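Local coordinates for beta-galactosidase (PDB 3OG2), which probably hydrolyses terminal non-reducing beta-D-galactose residues of beta-D-galactosides, as a family 35 glycoside hydrolase, at residues A[18-22]-A[230-234]; A[177-181]-A[195-200]. All coordinates share one frame; numbering follows the deposited sequence.

The two contacts lie on one flank of the TIM barrel, their centres 13 Å apart, and illustrate how a barrel helix can serve two neighbouring loops. Contact 2 is nested within the chain closed by contact 1: its helical segment 195-200 packs against the loop that follows strand 172-177, while Met196, Gln197 and Ile200 of the same helix also meet segment 230-234. There Gln197 OE1 and Gly230 N, 2.8 Å apart, form a probable hydrogen bond, and Ile200 CD1 packs against Ser231 O at 3.4 Å. Contact 2 itself contains the galactose-binding residues Asn179 and Glu180; contact 1 stands further back, the Val232 side chain being about 11 Å from that of Asn179.

Contact 1. Residues A[18-22]-A[230-234]; sequences AKGPL and GSVDI
The N-terminal tail of the modelled chain lies here against a loop of the TIM barrel: Ala18 and Gly20 meet Ser231, Val232 and Asp233, which lead from helix 193-205 toward barrel strand 236-239. Neither side has regular secondary structure, and the contact is a good example of two loops joined by one direct bond and several waters. The direct bond is made by Ala18 N, which donates to Ser231 OG at 3.0 Å. With chi1 at 62°, OG sits between the backbone N and carbonyl carbon of Ser231, where it also bonds to the carbonyl of Gly228, so the hydroxyl ties the tail to its own loop. A second, weak link runs from Ala18 N to a water 3.3 Å away that in turn donates to Ser231 O. An alanine in place of Ser231 would probably cost Ala18 N its direct bond and leave Gly228 O without its hydroxyl partner. The methyl of Ala18 points at the barrel loop and presses on Val232 O, with CB 3.0 Å from that oxygen; the carbonyl is buried and has no polar partner in the model. Further along, the segments are bridged by solvent. Gly20, whose backbone angles (phi 93°, psi 177°) call for glycine, presents its N to a water at 2.7 Å, which donates to Asp233 OD1. Asp233 OD2 is held from the barrel side by a salt bridge to Arg204 NH2 and a bond from Leu212 N, which should fix the carboxylate where the tail's waters can reach it. A further water donates to Gly20 O at 2.9 Å and, weakly, to Asp233 OD2.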
# COMPACT_ATOMS: atom_id res chain seq x y z
N ALA A 18 -22.27 -21.29 1.91
CA ALA A 18 -22.33 -20.77 0.54
C ALA A 18 -23.55 -21.35 -0.16
O ALA A 18 -23.58 -22.57 -0.39
CB ALA A 18 -21.00 -21.14 -0.12
N LYS A 19 -24.54 -20.54 -0.52
CA LYS A 19 -25.85 -20.81 -1.08
C LYS A 19 -26.24 -19.84 -2.18
O LYS A 19 -27.44 -19.52 -2.34
CB LYS A 19 -26.90 -20.64 0.03
CG LYS A 19 -26.49 -21.31 1.34
CD LYS A 19 -26.30 -20.36 2.51
CE LYS A 19 -24.89 -20.40 3.07
NZ LYS A 19 -24.62 -21.65 3.83
N GLY A 20 -25.27 -19.35 -2.94
CA GLY A 20 -25.64 -18.57 -4.11
C GLY A 20 -25.67 -17.10 -3.75
O GLY A 20 -25.48 -16.70 -2.59
N PRO A 21 -25.94 -16.26 -4.74
CA PRO A 21 -26.00 -14.80 -4.54
C PRO A 21 -27.25 -14.43 -3.74
O PRO A 21 -28.31 -15.11 -3.87
CB PRO A 21 -26.05 -14.27 -5.98
CG PRO A 21 -26.75 -15.36 -6.75
CD PRO A 21 -26.22 -16.64 -6.15
N LEU A 22 -27.11 -13.38 -2.97
CA LEU A 22 -28.26 -12.85 -2.19
C LEU A 22 -28.96 -11.69 -2.90
O LEU A 22 -29.95 -11.15 -2.38
CB LEU A 22 -27.76 -12.42 -0.82
CG LEU A 22 -27.18 -13.56 -0.01
CD1 LEU A 22 -26.71 -13.05 1.36
CD2 LEU A 22 -28.21 -14.68 0.19
N GLY A 230 -19.23 -22.40 7.45
CA GLY A 230 -18.10 -21.48 7.38
C GLY A 230 -17.58 -21.16 5.99
O GLY A 230 -16.68 -20.40 5.81
N SER A 231 -18.22 -21.73 4.94
CA SER A 231 -17.79 -21.47 3.58
C SER A 231 -18.24 -20.11 3.08
O SER A 231 -19.33 -19.63 3.35
CB SER A 231 -18.28 -22.59 2.68
OG SER A 231 -19.68 -22.72 2.63
N VAL A 232 -17.36 -19.51 2.28
CA VAL A 232 -17.71 -18.23 1.62
C VAL A 232 -18.26 -18.48 0.23
O VAL A 232 -18.44 -19.62 -0.22
CB VAL A 232 -16.48 -17.30 1.58
CG1 VAL A 232 -16.04 -16.92 3.00
CG2 VAL A 232 -15.32 -17.91 0.79
N ASP A 233 -18.56 -17.39 -0.50
CA ASP A 233 -19.15 -17.52 -1.82
C ASP A 233 -18.12 -17.80 -2.90
O ASP A 233 -18.34 -18.58 -3.81
CB ASP A 233 -19.91 -16.25 -2.15
CG ASP A 233 -21.07 -16.04 -1.20
OD1 ASP A 233 -21.83 -17.02 -0.94
OD2 ASP A 233 -21.28 -14.90 -0.79
N ILE A 234 -16.99 -17.08 -2.82
CA ILE A 234 -15.95 -17.18 -3.84
C ILE A 234 -14.65 -17.49 -3.11
O ILE A 234 -14.24 -16.73 -2.21
CB ILE A 234 -15.81 -15.88 -4.67
CG1 ILE A 234 -17.12 -15.57 -5.40
CG2 ILE A 234 -14.57 -15.95 -5.54
CD1 ILE A 234 -17.12 -14.19 -6.10
O HOH W 1 -21.35 -20.52 4.99
O HOH W 2 -22.59 -19.09 -2.62
O HOH W 3 -23.77 -14.49 -1.81

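Contact 2. Residues A[177-181]-A[195-200]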
# COMPACT_ATOMS: atom_id res chain seq x y z
N PRO A 177 -14.37 -11.56 4.87
CA PRO A 177 -14.37 -11.78 6.29
C PRO A 177 -13.02 -12.39 6.73
O PRO A 177 -12.51 -13.27 6.03
CB PRO A 177 -15.50 -12.81 6.48
CG PRO A 177 -15.63 -13.53 5.18
CD PRO A 177 -14.97 -12.72 4.11
N GLU A 178 -12.49 -11.96 7.89
CA GLU A 178 -11.23 -12.59 8.39
C GLU A 178 -10.07 -12.26 7.45
O GLU A 178 -10.19 -11.34 6.59
CB GLU A 178 -11.39 -14.11 8.65
CG GLU A 178 -11.29 -14.50 10.13
CD GLU A 178 -9.88 -14.52 10.67
OE1 GLU A 178 -8.92 -14.49 9.85
OE2 GLU A 178 -9.66 -14.60 11.91
N ASN A 179 -8.94 -12.93 7.58
CA ASN A 179 -7.79 -12.62 6.71
C ASN A 179 -6.82 -13.79 6.77
O ASN A 179 -6.28 -14.03 7.86
CB ASN A 179 -7.10 -11.33 7.16
CG ASN A 179 -5.96 -11.02 6.19
OD1 ASN A 179 -6.32 -10.49 5.11
ND2 ASN A 179 -4.71 -11.33 6.42
N GLU A 180 -6.59 -14.46 5.66
CA GLU A 180 -5.61 -15.56 5.62
C GLU A 180 -5.83 -16.53 6.79
O GLU A 180 -4.90 -16.91 7.52
CB GLU A 180 -4.15 -15.08 5.58
CG GLU A 180 -3.86 -14.38 4.25
CD GLU A 180 -2.42 -14.18 3.92
OE1 GLU A 180 -1.56 -14.23 4.82
OE2 GLU A 180 -2.04 -13.90 2.73
N TYR A 181 -7.08 -16.97 6.90
CA TYR A 181 -7.42 -17.99 7.92
C TYR A 181 -7.01 -19.33 7.36
O TYR A 181 -7.81 -19.97 6.66
CB TYR A 181 -8.93 -17.86 8.25
CG TYR A 181 -9.30 -18.87 9.34
CD1 TYR A 181 -8.91 -18.66 10.67
CD2 TYR A 181 -10.03 -20.02 9.05
CE1 TYR A 181 -9.25 -19.59 11.65
CE2 TYR A 181 -10.37 -20.93 10.02
CZ TYR A 181 -9.97 -20.70 11.31
OH TYR A 181 -10.31 -21.63 12.29
N TYR A 195 -16.27 -21.17 14.16
CA TYR A 195 -15.63 -19.85 14.20
C TYR A 195 -15.83 -19.12 12.89
O TYR A 195 -16.29 -17.96 12.83
CB TYR A 195 -14.13 -20.00 14.54
CG TYR A 195 -13.41 -18.69 14.31
CD1 TYR A 195 -13.65 -17.62 15.14
CD2 TYR A 195 -12.50 -18.54 13.26
CE1 TYR A 195 -12.99 -16.41 14.92
CE2 TYR A 195 -11.85 -17.35 13.04
CZ TYR A 195 -12.11 -16.28 13.88
OH TYR A 195 -11.47 -15.06 13.70
N MET A 196 -15.54 -19.82 11.79
CA MET A 196 -15.66 -19.18 10.47
C MET A 196 -17.07 -18.71 10.21
O MET A 196 -17.31 -17.63 9.66
CB MET A 196 -15.21 -20.17 9.38
CG MET A 196 -13.76 -20.60 9.47
SD MET A 196 -13.46 -22.20 8.63
CE MET A 196 -13.43 -21.58 6.99
N GLN A 197 -18.06 -19.57 10.57
CA GLN A 197 -19.44 -19.16 10.34
C GLN A 197 -19.85 -18.01 11.25
O GLN A 197 -20.68 -17.21 10.82
CB GLN A 197 -20.38 -20.37 10.56
CG GLN A 197 -21.79 -20.01 10.08
CD GLN A 197 -21.82 -19.74 8.59
OE1 GLN A 197 -21.26 -20.43 7.74
NE2 GLN A 197 -22.54 -18.66 8.27
N TYR A 198 -19.36 -17.96 12.50
CA TYR A 198 -19.70 -16.81 13.35
C TYR A 198 -19.23 -15.53 12.65
O TYR A 198 -19.97 -14.52 12.67
CB TYR A 198 -19.00 -16.95 14.69
CG TYR A 198 -19.42 -15.91 15.70
CD1 TYR A 198 -18.76 -14.66 15.76
CD2 TYR A 198 -20.47 -16.14 16.60
CE1 TYR A 198 -19.14 -13.71 16.67
CE2 TYR A 198 -20.85 -15.18 17.52
CZ TYR A 198 -20.19 -13.96 17.56
OH TYR A 198 -20.55 -13.03 18.50
N VAL A 199 -18.02 -15.54 12.09
CA VAL A 199 -17.47 -14.31 11.47
C VAL A 199 -18.33 -13.92 10.28
O VAL A 199 -18.68 -12.75 10.06
CB VAL A 199 -16.01 -14.58 11.08
CG1 VAL A 199 -15.43 -13.48 10.21
CG2 VAL A 199 -15.16 -14.78 12.34
N ILE A 200 -18.76 -14.93 9.47
CA ILE A 200 -19.69 -14.63 8.38
C ILE A 200 -21.02 -14.08 8.87
O ILE A 200 -21.53 -13.09 8.31
CB ILE A 200 -19.93 -15.91 7.52
CG1 ILE A 200 -18.64 -16.26 6.74
CG2 ILE A 200 -21.13 -15.77 6.60
CD1 ILE A 200 -18.68 -17.64 6.09
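Glu178 receives the hydroxyl of Tyr195 on the less common anti lone pair of its carboxylate: Tyr195 OH donates to OE2 at a short 2.6 Å, with OE2 near the plane of the phenol ring at its edge. The site is a beta-alpha loop of the TIM barrel, joining strand 172-177 to helix 193-205, and it shows how a helix packs against the loop carrying substrate-binding residues. Carboxylate and ring planes stand 75° apart. The other oxygen, OE1, accepts Asn179 N at 2.8 Å and forms a salt bridge with Arg140 NH2, so both ends of the carboxylate are gripped, and Glu178 probably helps to hold the backbone of the galactose-binding Asn179. The Asn179-Glu180 pair at the end of the fourth barrel strand is a hallmark of clan GH-A glycosidases.

Beyond the polar bond, Tyr181 reaches back to the helix, its CG anti to the backbone N (chi1 -178°), and its hydroxyl is bonded to Asn192 N. Tyr195 and Met196 both approach from the same side of the ring plane, the first near CE1 and the second near CE2. The two tyrosine planes are inclined at 48°, with Tyr181 CE1 3.7 Å from Tyr195 CE2. Met196 CG lies 3.5 Å from Tyr181 CE2, and its sulfur makes an oblique Met-aromatic contact. Nearer the start of the loop segment, Pro177 CB packs on Val199 CG1 at 3.8 Å.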